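Local coordinates for immunoreactive 84kD antigen PG93 (Porphyromonas gingivalis, PDB 5M11), which is PorZ, an essential surface component of the type-IX secretion system, and binds zinc and calcium ions, at residues A[229-234]-A[244-249]; A[236-241]-A[267-272]; A[675-680]-A[690-695]; A[737-742]-A[750-755]. All coordinates share one frame; numbering follows the deposited sequence.

Interaction 1 (A[229-234]-A[244-249]); sequences LSSSAD and LFICAE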
loop_
_atom_site.group_PDB
_atom_site.type_symbol
_atom_site.label_atom_id
_atom_site.label_comp_id
_atom_site.label_asym_id
_atom_site.label_seq_id
_atom_site.Cartn_x
_atom_site.Cartn_y
_atom_site.Cartn_z
ATOM N N LEU A 229 31.598 -15.661 -23.770
ATOM C CA LEU A 229 31.266 -14.441 -24.494
ATOM C C LEU A 229 31.612 -13.233 -23.638
ATOM O O LEU A 229 31.880 -13.362 -22.441
ATOM C CB LEU A 229 29.813 -14.388 -25.029
ATOM C CG LEU A 229 28.559 -14.473 -24.138
ATOM C CD1 LEU A 229 28.279 -15.859 -23.671
ATOM C CD2 LEU A 229 28.515 -13.435 -23.013
ATOM N N SER A 230 31.625 -12.067 -24.265
ATOM C CA SER A 230 31.911 -10.810 -23.609
ATOM C C SER A 230 30.685 -9.927 -23.696
ATOM O O SER A 230 30.526 -9.160 -24.644
ATOM C CB SER A 230 33.121 -10.130 -24.241
ATOM O OG SER A 230 34.214 -11.002 -24.471
ATOM N N SER A 231 29.800 -10.042 -22.715
ATOM C CA SER A 231 28.600 -9.222 -22.633
ATOM C C SER A 231 28.960 -7.796 -22.131
ATOM O O SER A 231 30.130 -7.512 -21.833
ATOM C CB SER A 231 27.597 -9.892 -21.705
ATOM O OG SER A 231 26.395 -9.156 -21.649
ATOM N N SER A 232 27.958 -6.898 -22.057
ATOM C CA SER A 232 28.164 -5.543 -21.559
ATOM C C SER A 232 28.254 -5.577 -20.036
ATOM O O SER A 232 27.734 -6.520 -19.426
ATOM C CB SER A 232 27.034 -4.627 -22.019
ATOM O OG SER A 232 25.794 -4.964 -21.424
ATOM N N ALA A 233 28.896 -4.552 -19.418
ATOM C CA ALA A 233 29.067 -4.437 -17.965
ATOM C C ALA A 233 27.742 -4.450 -17.252
ATOM O O ALA A 233 26.712 -4.085 -17.822
ATOM C CB ALA A 233 29.824 -3.168 -17.609
ATOM N N ASP A 234 27.773 -4.913 -16.008
ATOM C CA ASP A 234 26.632 -4.998 -15.111
ATOM C C ASP A 234 25.432 -5.697 -15.794
ATOM O O ASP A 234 24.293 -5.214 -15.752
ATOM C CB ASP A 234 26.273 -3.606 -14.555
ATOM C CG ASP A 234 27.376 -3.035 -13.675
ATOM O OD1 ASP A 234 27.413 -3.381 -12.475
ATOM O OD2 ASP A 234 28.216 -2.252 -14.195
ATOM N N LEU A 244 20.753 -20.656 -19.383
ATOM C CA LEU A 244 21.098 -19.415 -18.688
ATOM C C LEU A 244 20.836 -18.204 -19.582
ATOM O O LEU A 244 21.107 -18.247 -20.791
ATOM C CB LEU A 244 22.549 -19.394 -18.195
ATOM C CG LEU A 244 23.077 -20.645 -17.547
ATOM C CD1 LEU A 244 24.572 -20.497 -17.276
ATOM C CD2 LEU A 244 22.256 -21.055 -16.271
ATOM N N PHE A 245 20.318 -17.118 -18.983
ATOM C CA PHE A 245 20.060 -15.906 -19.750
ATOM C C PHE A 245 20.928 -14.779 -19.253
ATOM O O PHE A 245 20.838 -14.401 -18.078
ATOM C CB PHE A 245 18.575 -15.527 -19.713
ATOM C CG PHE A 245 17.693 -16.574 -20.347
ATOM C CD1 PHE A 245 17.342 -16.489 -21.690
ATOM C CD2 PHE A 245 17.247 -17.672 -19.613
ATOM C CE1 PHE A 245 16.527 -17.461 -22.279
ATOM C CE2 PHE A 245 16.445 -18.652 -20.205
ATOM C CZ PHE A 245 16.086 -18.540 -21.534
ATOM N N ILE A 246 21.818 -14.294 -20.137
ATOM C CA ILE A 246 22.704 -13.165 -19.850
ATOM C C ILE A 246 22.047 -11.954 -20.460
ATOM O O ILE A 246 22.055 -11.793 -21.681
ATOM C CB ILE A 246 24.165 -13.352 -20.334
ATOM C CG1 ILE A 246 24.786 -14.686 -19.859
ATOM C CG2 ILE A 246 25.021 -12.150 -19.944
ATOM C CD1 ILE A 246 25.111 -14.808 -18.405
ATOM N N CYS A 247 21.431 -11.134 -19.619
ATOM C CA CYS A 247 20.705 -9.978 -20.096
ATOM C C CYS A 247 21.502 -8.746 -19.880
ATOM O O CYS A 247 21.772 -8.330 -18.747
ATOM C CB CYS A 247 19.340 -9.896 -19.437
ATOM S SG CYS A 247 18.423 -11.448 -19.536
ATOM N N ALA A 248 21.955 -8.224 -21.014
ATOM C CA ALA A 248 22.744 -7.022 -21.181
ATOM C C ALA A 248 21.819 -5.891 -21.596
ATOM O O ALA A 248 20.629 -6.136 -21.837
ATOM C CB ALA A 248 23.787 -7.268 -22.257
ATOM N N GLU A 249 22.342 -4.661 -21.685
ATOM C CA GLU A 249 21.525 -3.554 -22.151
ATOM C C GLU A 249 21.388 -3.667 -23.664
ATOM O O GLU A 249 22.403 -3.698 -24.361
ATOM C CB GLU A 249 22.128 -2.209 -21.738
ATOM C CG GLU A 249 21.472 -1.628 -20.502
ATOM C CD GLU A 249 21.816 -0.169 -20.273
ATOM O OE1 GLU A 249 21.163 0.703 -20.893
ATOM O OE2 GLU A 249 22.755 0.101 -19.491
#
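Ser231 OG is the best-held polar atom here, gripped by one hydrogen bond, which it shares with Ser235 OG. That second hydroxyl also bonds to Ser232 O, so it ties the linker 231-235 together from within. Ser231 turns its OG anti to the backbone N (chi1 -177°), which lays the hydroxyl alongside the apolar side of 246-248: OG lies 3.3 Å from Ala248 CB and 3.7 Å from Ile246 CG2. The next serine is turned differently. Ser232 OG stands between its own N and carbonyl carbon (chi1 67°) and comes to Ala248 CB from a second direction, at 3.2 Å. The alanine methyl is thus met by two hydroxyls, while the Ser232 oxygen accepts a weak hydrogen bond from Glu249 N (3.5 Å, N-H...O angle 156°). The contact lies in the seam between two consecutive blades of the beta-propeller. Strand 226-230 is the last strand of one four-stranded antiparallel sheet, and the chain leaves it through 231-235 to start the next sheet with strand 236-239, whose neighbour is 244-247. The CA atoms come nearest where both chains have left their strands, Ser232 and Ala248 being 5.6 Å apart. Further back along the strand, Ile246 directs its CG2 branch at Ser231 and also packs on Val215 of the preceding blade and on Tyr253 and Ile255 of its own. At the other end the exposed Glu249 side chain is poorly ordered, and only its backbone N takes part in the bond to Ser232.

Interaction 2 (A[236-241]-A[267-272]); sequences RLYVTD and ADVLGV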
loop_
_atom_site.group_PDB
_atom_site.type_symbol
_atom_site.label_atom_id
_atom_site.label_comp_id
_atom_site.label_asym_id
_atom_site.label_seq_id
_atom_site.Cartn_x
_atom_site.Cartn_y
_atom_site.Cartn_z
ATOM N N ARG A 236 22.855 -9.018 -16.207
ATOM C CA ARG A 236 22.152 -9.834 -15.209
ATOM C C ARG A 236 22.137 -11.306 -15.652
ATOM O O ARG A 236 22.027 -11.574 -16.851
ATOM C CB ARG A 236 20.718 -9.309 -14.996
ATOM C CG ARG A 236 20.617 -7.966 -14.262
ATOM C CD ARG A 236 19.635 -6.998 -14.927
ATOM N NE ARG A 236 20.216 -6.342 -16.102
ATOM C CZ ARG A 236 19.515 -5.837 -17.111
ATOM N NH1 ARG A 236 18.189 -5.887 -17.098
ATOM N NH2 ARG A 236 20.138 -5.273 -18.142
ATOM N N LEU A 237 22.239 -12.254 -14.699
ATOM C CA LEU A 237 22.174 -13.701 -14.990
ATOM C C LEU A 237 20.915 -14.315 -14.401
ATOM O O LEU A 237 20.736 -14.304 -13.188
ATOM C CB LEU A 237 23.423 -14.483 -14.493
ATOM C CG LEU A 237 23.319 -16.025 -14.384
ATOM C CD1 LEU A 237 23.398 -16.704 -15.730
ATOM C CD2 LEU A 237 24.423 -16.578 -13.565
ATOM N N TYR A 238 20.066 -14.883 -15.260
ATOM C CA TYR A 238 18.850 -15.587 -14.855
ATOM C C TYR A 238 19.103 -17.032 -15.124
ATOM O O TYR A 238 19.513 -17.411 -16.224
ATOM C CB TYR A 238 17.591 -15.048 -15.564
ATOM C CG TYR A 238 17.458 -13.559 -15.356
ATOM C CD1 TYR A 238 17.607 -13.000 -14.090
ATOM C CD2 TYR A 238 17.351 -12.693 -16.435
ATOM C CE1 TYR A 238 17.594 -11.620 -13.898
ATOM C CE2 TYR A 238 17.333 -11.309 -16.254
ATOM C CZ TYR A 238 17.451 -10.779 -14.980
ATOM O OH TYR A 238 17.415 -9.427 -14.760
ATOM N N VAL A 239 18.996 -17.814 -14.072
ATOM C CA VAL A 239 19.222 -19.251 -14.089
ATOM C C VAL A 239 17.878 -19.904 -14.359
ATOM O O VAL A 239 16.832 -19.410 -13.928
ATOM C CB VAL A 239 19.934 -19.752 -12.795
ATOM C CG1 VAL A 239 20.200 -21.257 -12.832
ATOM C CG2 VAL A 239 21.257 -19.009 -12.604
ATOM N N THR A 240 17.916 -20.973 -15.157
ATOM C CA THR A 240 16.765 -21.732 -15.613
ATOM C C THR A 240 17.247 -23.174 -15.871
ATOM O O THR A 240 18.433 -23.403 -16.150
ATOM C CB THR A 240 16.202 -20.970 -16.844
ATOM O OG1 THR A 240 15.273 -19.969 -16.420
ATOM C CG2 THR A 240 15.603 -21.835 -17.869
ATOM N N ASP A 241 16.326 -24.138 -15.745
ATOM C CA ASP A 241 16.527 -25.556 -16.011
ATOM C C ASP A 241 16.718 -25.809 -17.523
ATOM O O ASP A 241 17.240 -26.849 -17.905
ATOM C CB ASP A 241 15.294 -26.326 -15.515
ATOM C CG ASP A 241 15.316 -26.846 -14.084
ATOM O OD1 ASP A 241 16.193 -26.403 -13.291
ATOM O OD2 ASP A 241 14.483 -27.728 -13.765
ATOM N N ALA A 267 15.750 -5.680 -24.786
ATOM C CA ALA A 267 16.239 -4.720 -23.804
ATOM C C ALA A 267 15.487 -4.824 -22.466
ATOM O O ALA A 267 14.375 -5.350 -22.414
ATOM C CB ALA A 267 16.094 -3.316 -24.350
ATOM N N ASP A 268 16.115 -4.298 -21.395
ATOM C CA ASP A 268 15.602 -4.165 -20.034
ATOM C C ASP A 268 14.791 -5.403 -19.620
ATOM O O ASP A 268 13.556 -5.372 -19.591
ATOM C CB ASP A 268 14.768 -2.865 -19.900
ATOM C CG ASP A 268 15.415 -1.579 -20.433
ATOM O OD1 ASP A 268 16.610 -1.342 -20.139
ATOM O OD2 ASP A 268 14.697 -0.770 -21.078
ATOM N N VAL A 269 15.508 -6.498 -19.337
ATOM C CA VAL A 269 14.939 -7.785 -18.936
ATOM C C VAL A 269 15.289 -8.003 -17.468
ATOM O O VAL A 269 16.469 -8.030 -17.122
ATOM C CB VAL A 269 15.414 -8.953 -19.844
ATOM C CG1 VAL A 269 14.829 -10.285 -19.374
ATOM C CG2 VAL A 269 15.066 -8.689 -21.307
ATOM N N LEU A 270 14.255 -8.158 -16.622
ATOM C CA LEU A 270 14.351 -8.271 -15.171
ATOM C C LEU A 270 14.191 -9.708 -14.643
ATOM O O LEU A 270 14.532 -9.991 -13.479
ATOM C CB LEU A 270 13.272 -7.377 -14.535
ATOM C CG LEU A 270 13.365 -5.862 -14.759
ATOM C CD1 LEU A 270 12.263 -5.147 -14.029
ATOM C CD2 LEU A 270 14.711 -5.303 -14.314
ATOM N N GLY A 271 13.670 -10.597 -15.486
ATOM C CA GLY A 271 13.451 -11.982 -15.101
ATOM C C GLY A 271 13.097 -12.860 -16.270
ATOM O O GLY A 271 12.654 -12.357 -17.303
ATOM N N VAL A 272 13.349 -14.173 -16.133
ATOM C CA VAL A 272 13.053 -15.177 -17.161
ATOM C C VAL A 272 12.568 -16.444 -16.461
ATOM O O VAL A 272 13.120 -16.802 -15.415
ATOM C CB VAL A 272 14.227 -15.499 -18.149
ATOM C CG1 VAL A 272 13.757 -16.440 -19.254
ATOM C CG2 VAL A 272 14.825 -14.241 -18.777
#
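This is a contact between the first strands of two consecutive propeller blades, in which the side chains of one strand reach the main chain at the entry to the other. The Tyr238 ring carries most of it. Its CG lies beside the backbone N, anti to the carbonyl carbon (chi1 -55°), and the ring stretches along 269-272 with its hydroxyl at the far end. Tyr238 OH donates a hydrogen bond to Val269 O over 2.9 Å, in the carbonyl plane and on a lone pair. Midway along the ring, Gly271 CA sits over one face in a CH-pi contact, 4.0 Å from the centroid and only 6° off the normal. Strand 236-239 begins one four-stranded antiparallel sheet and strand 271-273 the next, and the touching parts, 236-240 and 268-272, run in nearly the same direction, 20° apart, as first strands do in neighbouring blades of a beta-propeller. Two valines add apolar contacts: the Val272 side chain crosses that of Tyr238 at about a right angle, its CG2 3.8 Å from Tyr238 CD2, and Val269 CG1 lies 4.1 Å from Tyr238 CE2. Arg236, bent at chi2 and chi3, brings NH1 to 2.7 Å from the same Val269 O. Behind the second segment, Val269 and Val272 both pack on Ile283 of strand 280-284, while Leu270 and Gly271 are bonded through their backbones to Ala284.

Interaction 3 (A[675-680]-A[690-695]); sequences YVYPNP and TIAGLQ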
loop_
_atom_site.group_PDB
_atom_site.type_symbol
_atom_site.label_atom_id
_atom_site.label_comp_id
_atom_site.label_asym_id
_atom_site.label_seq_id
_atom_site.Cartn_x
_atom_site.Cartn_y
_atom_site.Cartn_z
ATOM N N TYR A 675 -27.582 -12.646 9.218
ATOM C CA TYR A 675 -27.455 -14.082 9.514
ATOM C C TYR A 675 -26.645 -14.357 10.807
ATOM O O TYR A 675 -25.834 -13.531 11.215
ATOM C CB TYR A 675 -26.838 -14.830 8.323
ATOM C CG TYR A 675 -25.410 -14.463 8.001
ATOM C CD1 TYR A 675 -24.366 -15.339 8.282
ATOM C CD2 TYR A 675 -25.106 -13.279 7.336
ATOM C CE1 TYR A 675 -23.050 -15.032 7.934
ATOM C CE2 TYR A 675 -23.797 -12.967 6.970
ATOM C CZ TYR A 675 -22.768 -13.841 7.282
ATOM O OH TYR A 675 -21.471 -13.511 6.969
ATOM N N VAL A 676 -26.887 -15.515 11.446
ATOM C CA VAL A 676 -26.186 -15.943 12.668
ATOM C C VAL A 676 -25.335 -17.138 12.338
ATOM O O VAL A 676 -25.802 -18.059 11.663
ATOM C CB VAL A 676 -27.101 -16.301 13.879
ATOM C CG1 VAL A 676 -26.352 -16.164 15.194
ATOM C CG2 VAL A 676 -28.391 -15.507 13.909
ATOM N N TYR A 677 -24.110 -17.157 12.854
ATOM C CA TYR A 677 -23.206 -18.276 12.688
ATOM C C TYR A 677 -22.401 -18.427 13.972
ATOM O O TYR A 677 -21.878 -17.441 14.504
ATOM C CB TYR A 677 -22.322 -18.170 11.430
ATOM C CG TYR A 677 -21.267 -17.091 11.456
ATOM C CD1 TYR A 677 -19.960 -17.374 11.839
ATOM C CD2 TYR A 677 -21.558 -15.796 11.046
ATOM C CE1 TYR A 677 -18.970 -16.388 11.830
ATOM C CE2 TYR A 677 -20.585 -14.794 11.054
ATOM C CZ TYR A 677 -19.288 -15.093 11.445
ATOM O OH TYR A 677 -18.334 -14.098 11.462
ATOM N N PRO A 678 -22.346 -19.651 14.520
ATOM C CA PRO A 678 -22.920 -20.887 13.976
ATOM C C PRO A 678 -24.393 -21.114 14.363
ATOM O O PRO A 678 -24.847 -20.756 15.456
ATOM C CB PRO A 678 -21.999 -21.963 14.551
ATOM C CG PRO A 678 -21.533 -21.405 15.872
ATOM C CD PRO A 678 -21.585 -19.900 15.760
ATOM N N ASN A 679 -25.142 -21.703 13.426
ATOM C CA ASN A 679 -26.532 -22.092 13.605
ATOM C C ASN A 679 -26.676 -23.549 13.112
ATOM O O ASN A 679 -26.507 -23.803 11.915
ATOM C CB ASN A 679 -27.507 -21.133 12.913
ATOM C CG ASN A 679 -28.970 -21.454 13.160
ATOM O OD1 ASN A 679 -29.356 -22.244 14.052
ATOM N ND2 ASN A 679 -29.826 -20.837 12.367
ATOM N N PRO A 680 -26.909 -24.524 14.024
ATOM C CA PRO A 680 -27.121 -24.368 15.470
ATOM C C PRO A 680 -25.819 -24.171 16.249
ATOM O O PRO A 680 -24.742 -24.502 15.737
ATOM C CB PRO A 680 -27.802 -25.691 15.852
ATOM C CG PRO A 680 -27.211 -26.685 14.914
ATOM C CD PRO A 680 -27.044 -25.937 13.613
ATOM N N THR A 690 -22.142 -15.057 16.219
ATOM C CA THR A 690 -21.850 -13.808 15.521
ATOM C C THR A 690 -23.028 -13.426 14.618
ATOM O O THR A 690 -23.415 -14.212 13.739
ATOM C CB THR A 690 -20.543 -13.918 14.713
ATOM O OG1 THR A 690 -19.493 -14.282 15.606
ATOM C CG2 THR A 690 -20.181 -12.612 13.960
ATOM N N ILE A 691 -23.599 -12.217 14.851
ATOM C CA ILE A 691 -24.641 -11.630 14.005
ATOM C C ILE A 691 -23.891 -10.934 12.917
ATOM O O ILE A 691 -23.024 -10.124 13.226
ATOM C CB ILE A 691 -25.659 -10.680 14.723
ATOM C CG1 ILE A 691 -26.249 -11.282 16.045
ATOM C CG2 ILE A 691 -26.772 -10.229 13.767
ATOM C CD1 ILE A 691 -26.822 -12.669 15.976
ATOM N N ALA A 692 -24.153 -11.286 11.658
ATOM C CA ALA A 692 -23.441 -10.677 10.541
ATOM C C ALA A 692 -24.418 -10.199 9.459
ATOM O O ALA A 692 -25.626 -10.431 9.583
ATOM C CB ALA A 692 -22.429 -11.657 9.975
ATOM N N GLY A 693 -23.890 -9.482 8.456
ATOM C CA GLY A 693 -24.667 -8.883 7.376
ATOM C C GLY A 693 -25.521 -7.702 7.816
ATOM O O GLY A 693 -26.443 -7.305 7.096
ATOM N N LEU A 694 -25.213 -7.115 8.991
ATOM C CA LEU A 694 -25.927 -5.979 9.557
ATOM C C LEU A 694 -25.559 -4.667 8.887
ATOM O O LEU A 694 -24.756 -4.643 7.950
ATOM C CB LEU A 694 -25.615 -5.851 11.063
ATOM C CG LEU A 694 -26.110 -6.925 12.008
ATOM C CD1 LEU A 694 -25.463 -6.772 13.307
ATOM C CD2 LEU A 694 -27.575 -6.824 12.224
ATOM N N GLN A 695 -26.141 -3.565 9.401
ATOM C CA GLN A 695 -25.904 -2.181 8.982
ATOM C C GLN A 695 -25.583 -1.400 10.245
ATOM O O GLN A 695 -26.276 -1.590 11.229
ATOM C CB GLN A 695 -27.147 -1.622 8.253
ATOM C CG GLN A 695 -26.862 -0.486 7.276
ATOM C CD GLN A 695 -26.438 -0.979 5.912
ATOM O OE1 GLN A 695 -27.259 -1.229 5.026
ATOM N NE2 GLN A 695 -25.142 -1.092 5.696
#
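Four main-chain hydrogen bonds join strands 675-677 and 690-692 into an antiparallel pair. Tyr675 and Ala692 form one hydrogen-bonded pair, Tyr677 and Thr690 the other, with Val676 and Ile691 as the non-hydrogen-bonded pair between them. The bond from Ala692 N to Tyr675 O is 2.8 Å long and lies nearly along the C=O axis. Both tyrosines place CG between the backbone N and the carbonyl carbon (chi1 66° and 69°), which folds their rings across onto the partner strand. Ala692 CB lies over one face of the Tyr675 ring, 3.8 Å from its centroid, and at the edge of the Tyr677 ring, 3.8 Å from CE2. Thr690 CB covers a face of Tyr677 at 3.9 Å from the centroid, with CG2 reaching toward the hydroxyl; its OG1 is bonded instead to Lys721 NZ of the third strand, 720-722. The other sheet face carries Val676 and Ile691 side by side, CG1 of the valine 3.6 Å from CD1 of the isoleucine. They pack on Val739 of the facing sheet, which makes this hairpin part of a beta-sandwich at the C-terminal end of the chain. Asn679 OD1 adds a polar tie by accepting from Ala755 N. The chemistry is therefore two-sided: an aliphatic face closes the sandwich core, while two exposed tyrosines shelter the small residues of the outer face beneath their rings.

Interaction 4 (A[737-742]-A[750-755]); sequences YAVAVY and KLIRFA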
loop_
_atom_site.group_PDB
_atom_site.type_symbol
_atom_site.label_atom_id
_atom_site.label_comp_id
_atom_site.label_asym_id
_atom_site.label_seq_id
_atom_site.Cartn_x
_atom_site.Cartn_y
_atom_site.Cartn_z
ATOM N N TYR A 737 -33.719 -19.147 19.679
ATOM C CA TYR A 737 -33.552 -17.755 20.079
ATOM C C TYR A 737 -33.768 -16.877 18.857
ATOM O O TYR A 737 -33.761 -17.385 17.728
ATOM C CB TYR A 737 -32.170 -17.548 20.749
ATOM C CG TYR A 737 -32.062 -18.320 22.053
ATOM C CD1 TYR A 737 -32.454 -17.747 23.258
ATOM C CD2 TYR A 737 -31.671 -19.661 22.066
ATOM C CE1 TYR A 737 -32.426 -18.470 24.445
ATOM C CE2 TYR A 737 -31.653 -20.398 23.247
ATOM C CZ TYR A 737 -32.034 -19.797 24.434
ATOM O OH TYR A 737 -32.017 -20.493 25.614
ATOM N N ALA A 738 -34.060 -15.590 19.079
ATOM C CA ALA A 738 -34.368 -14.690 17.981
ATOM C C ALA A 738 -33.601 -13.405 18.079
ATOM O O ALA A 738 -33.389 -12.864 19.164
ATOM C CB ALA A 738 -35.852 -14.394 17.945
ATOM N N VAL A 739 -33.208 -12.909 16.908
ATOM C CA VAL A 739 -32.461 -11.680 16.698
ATOM C C VAL A 739 -33.380 -10.710 15.950
ATOM O O VAL A 739 -33.765 -10.961 14.792
ATOM C CB VAL A 739 -31.148 -11.988 15.927
ATOM C CG1 VAL A 739 -30.297 -10.740 15.751
ATOM C CG2 VAL A 739 -30.354 -13.086 16.628
ATOM N N ALA A 740 -33.781 -9.636 16.648
ATOM C CA ALA A 740 -34.618 -8.590 16.080
ATOM C C ALA A 740 -33.737 -7.410 15.741
ATOM O O ALA A 740 -33.082 -6.843 16.624
ATOM C CB ALA A 740 -35.713 -8.198 17.046
ATOM N N VAL A 741 -33.660 -7.098 14.439
ATOM C CA VAL A 741 -32.841 -6.010 13.907
ATOM C C VAL A 741 -33.743 -4.903 13.399
ATOM O O VAL A 741 -34.503 -5.112 12.463
ATOM C CB VAL A 741 -31.841 -6.466 12.803
ATOM C CG1 VAL A 741 -30.965 -5.306 12.350
ATOM C CG2 VAL A 741 -30.983 -7.636 13.276
ATOM N N TYR A 742 -33.627 -3.720 13.991
ATOM C CA TYR A 742 -34.395 -2.563 13.556
ATOM C C TYR A 742 -33.470 -1.396 13.210
ATOM O O TYR A 742 -32.644 -0.995 14.037
ATOM C CB TYR A 742 -35.420 -2.144 14.624
ATOM C CG TYR A 742 -36.187 -0.885 14.277
ATOM C CD1 TYR A 742 -37.227 -0.913 13.349
ATOM C CD2 TYR A 742 -35.879 0.332 14.877
ATOM C CE1 TYR A 742 -37.942 0.241 13.029
ATOM C CE2 TYR A 742 -36.584 1.492 14.561
ATOM C CZ TYR A 742 -37.613 1.442 13.634
ATOM O OH TYR A 742 -38.315 2.584 13.327
ATOM N N LYS A 750 -35.994 -6.747 10.847
ATOM C CA LYS A 750 -35.579 -8.056 10.372
ATOM C C LYS A 750 -35.562 -9.036 11.550
ATOM O O LYS A 750 -34.800 -8.881 12.507
ATOM C CB LYS A 750 -34.225 -7.998 9.646
ATOM C CG LYS A 750 -33.860 -9.272 8.883
ATOM C CD LYS A 750 -34.699 -9.500 7.624
ATOM C CE LYS A 750 -34.235 -10.722 6.871
ATOM N NZ LYS A 750 -34.940 -10.871 5.572
ATOM N N LEU A 751 -36.449 -10.015 11.489
ATOM C CA LEU A 751 -36.535 -11.009 12.531
ATOM C C LEU A 751 -35.964 -12.301 12.006
ATOM O O LEU A 751 -36.498 -12.890 11.063
ATOM C CB LEU A 751 -37.982 -11.166 13.026
ATOM C CG LEU A 751 -38.234 -12.109 14.209
ATOM C CD1 LEU A 751 -37.350 -11.774 15.413
ATOM C CD2 LEU A 751 -39.701 -12.084 14.597
ATOM N N ILE A 752 -34.827 -12.701 12.581
ATOM C CA ILE A 752 -34.137 -13.930 12.195
ATOM C C ILE A 752 -33.951 -14.812 13.451
ATOM O O ILE A 752 -33.804 -14.294 14.562
ATOM C CB ILE A 752 -32.815 -13.649 11.426
ATOM C CG1 ILE A 752 -31.721 -13.054 12.327
ATOM C CG2 ILE A 752 -33.065 -12.774 10.177
ATOM C CD1 ILE A 752 -30.355 -13.425 11.887
ATOM N N ARG A 753 -34.010 -16.133 13.275
ATOM C CA ARG A 753 -33.908 -17.066 14.391
ATOM C C ARG A 753 -32.722 -18.018 14.232
ATOM O O ARG A 753 -32.336 -18.339 13.105
ATOM C CB ARG A 753 -35.213 -17.869 14.521
ATOM C CG ARG A 753 -36.405 -17.062 14.990
ATOM C CD ARG A 753 -37.697 -17.718 14.548
ATOM N NE ARG A 753 -38.861 -17.219 15.286
ATOM C CZ ARG A 753 -39.503 -17.896 16.239
ATOM N NH1 ARG A 753 -39.105 -19.116 16.583
ATOM N NH2 ARG A 753 -40.554 -17.359 16.849
ATOM N N PHE A 754 -32.154 -18.474 15.370
ATOM C CA PHE A 754 -31.047 -19.440 15.444
ATOM C C PHE A 754 -31.274 -20.398 16.626
ATOM O O PHE A 754 -31.906 -20.022 17.622
ATOM C CB PHE A 754 -29.672 -18.752 15.536
ATOM C CG PHE A 754 -29.363 -18.134 16.875
ATOM C CD1 PHE A 754 -28.704 -18.862 17.862
ATOM C CD2 PHE A 754 -29.735 -16.825 17.157
ATOM C CE1 PHE A 754 -28.440 -18.295 19.110
ATOM C CE2 PHE A 754 -29.440 -16.247 18.391
ATOM C CZ PHE A 754 -28.798 -16.986 19.360
ATOM N N ALA A 755 -30.741 -21.620 16.522
ATOM C CA ALA A 755 -30.937 -22.630 17.545
ATOM C C ALA A 755 -29.697 -22.887 18.410
ATOM O O ALA A 755 -28.568 -22.872 17.911
ATOM C CB ALA A 755 -31.369 -23.925 16.886
#
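Packing is densest on the face that carries Tyr737, Val739 and Phe754. Phe754 has CG between its backbone N and carbonyl carbon (chi1 74°), so its ring leans across the neighbouring strand; Tyr737 CB lies over one ring face, 4.0 Å from the centroid, and Val739 CG2 meets the ring edge, 3.7 Å from CE2. Ile752 CG1 comes to 3.8 Å from Val739 CB on the same face. The Tyr737 ring itself leads away, and its OH bonds to Ala733 O. Beneath these side chains six hydrogen bonds hold an antiparallel hairpin, straightest at its middle, where Val739 N reaches Ile752 O over 2.8 Å at 176°. Strand 749-756 is the outermost of a four-stranded sheet in a C-terminal beta-sandwich, and Val676 of the facing sheet packs on Ile752 and Phe754. The other face is looser. Ala738 and Ala740 offer only methyls, across which Leu751 CD1 lies 3.9 Å from Ala738 CB and 4.3 Å from Ala740 CB, while the exposed Arg753 runs extended past Ala738. Toward the turn, the Val741 side chain is about 6 Å from that of Asp743, a ligand of a bound calcium ion together with Glu670.

How the interactions relate
Along the chain, interaction 1 opens first and closes a short loop from 229-234 to 244-249; before it closes, 236-241 has opened interaction 2, which ends at 267-272. The two loops therefore cross, and they touch through the pairing of strands 236-239 and 244-247 in one sheet, so that three successive propeller blades are joined in turn. Far along the sequence, interactions 3 and 4 each close a beta hairpin, one after the other without overlap. They belong to the two facing sheets of the C-terminal domain and meet directly, their centres about 9 Å apart. Centres of interactions 1 and 4 are about 69 Å apart, on opposite sides of the molecule.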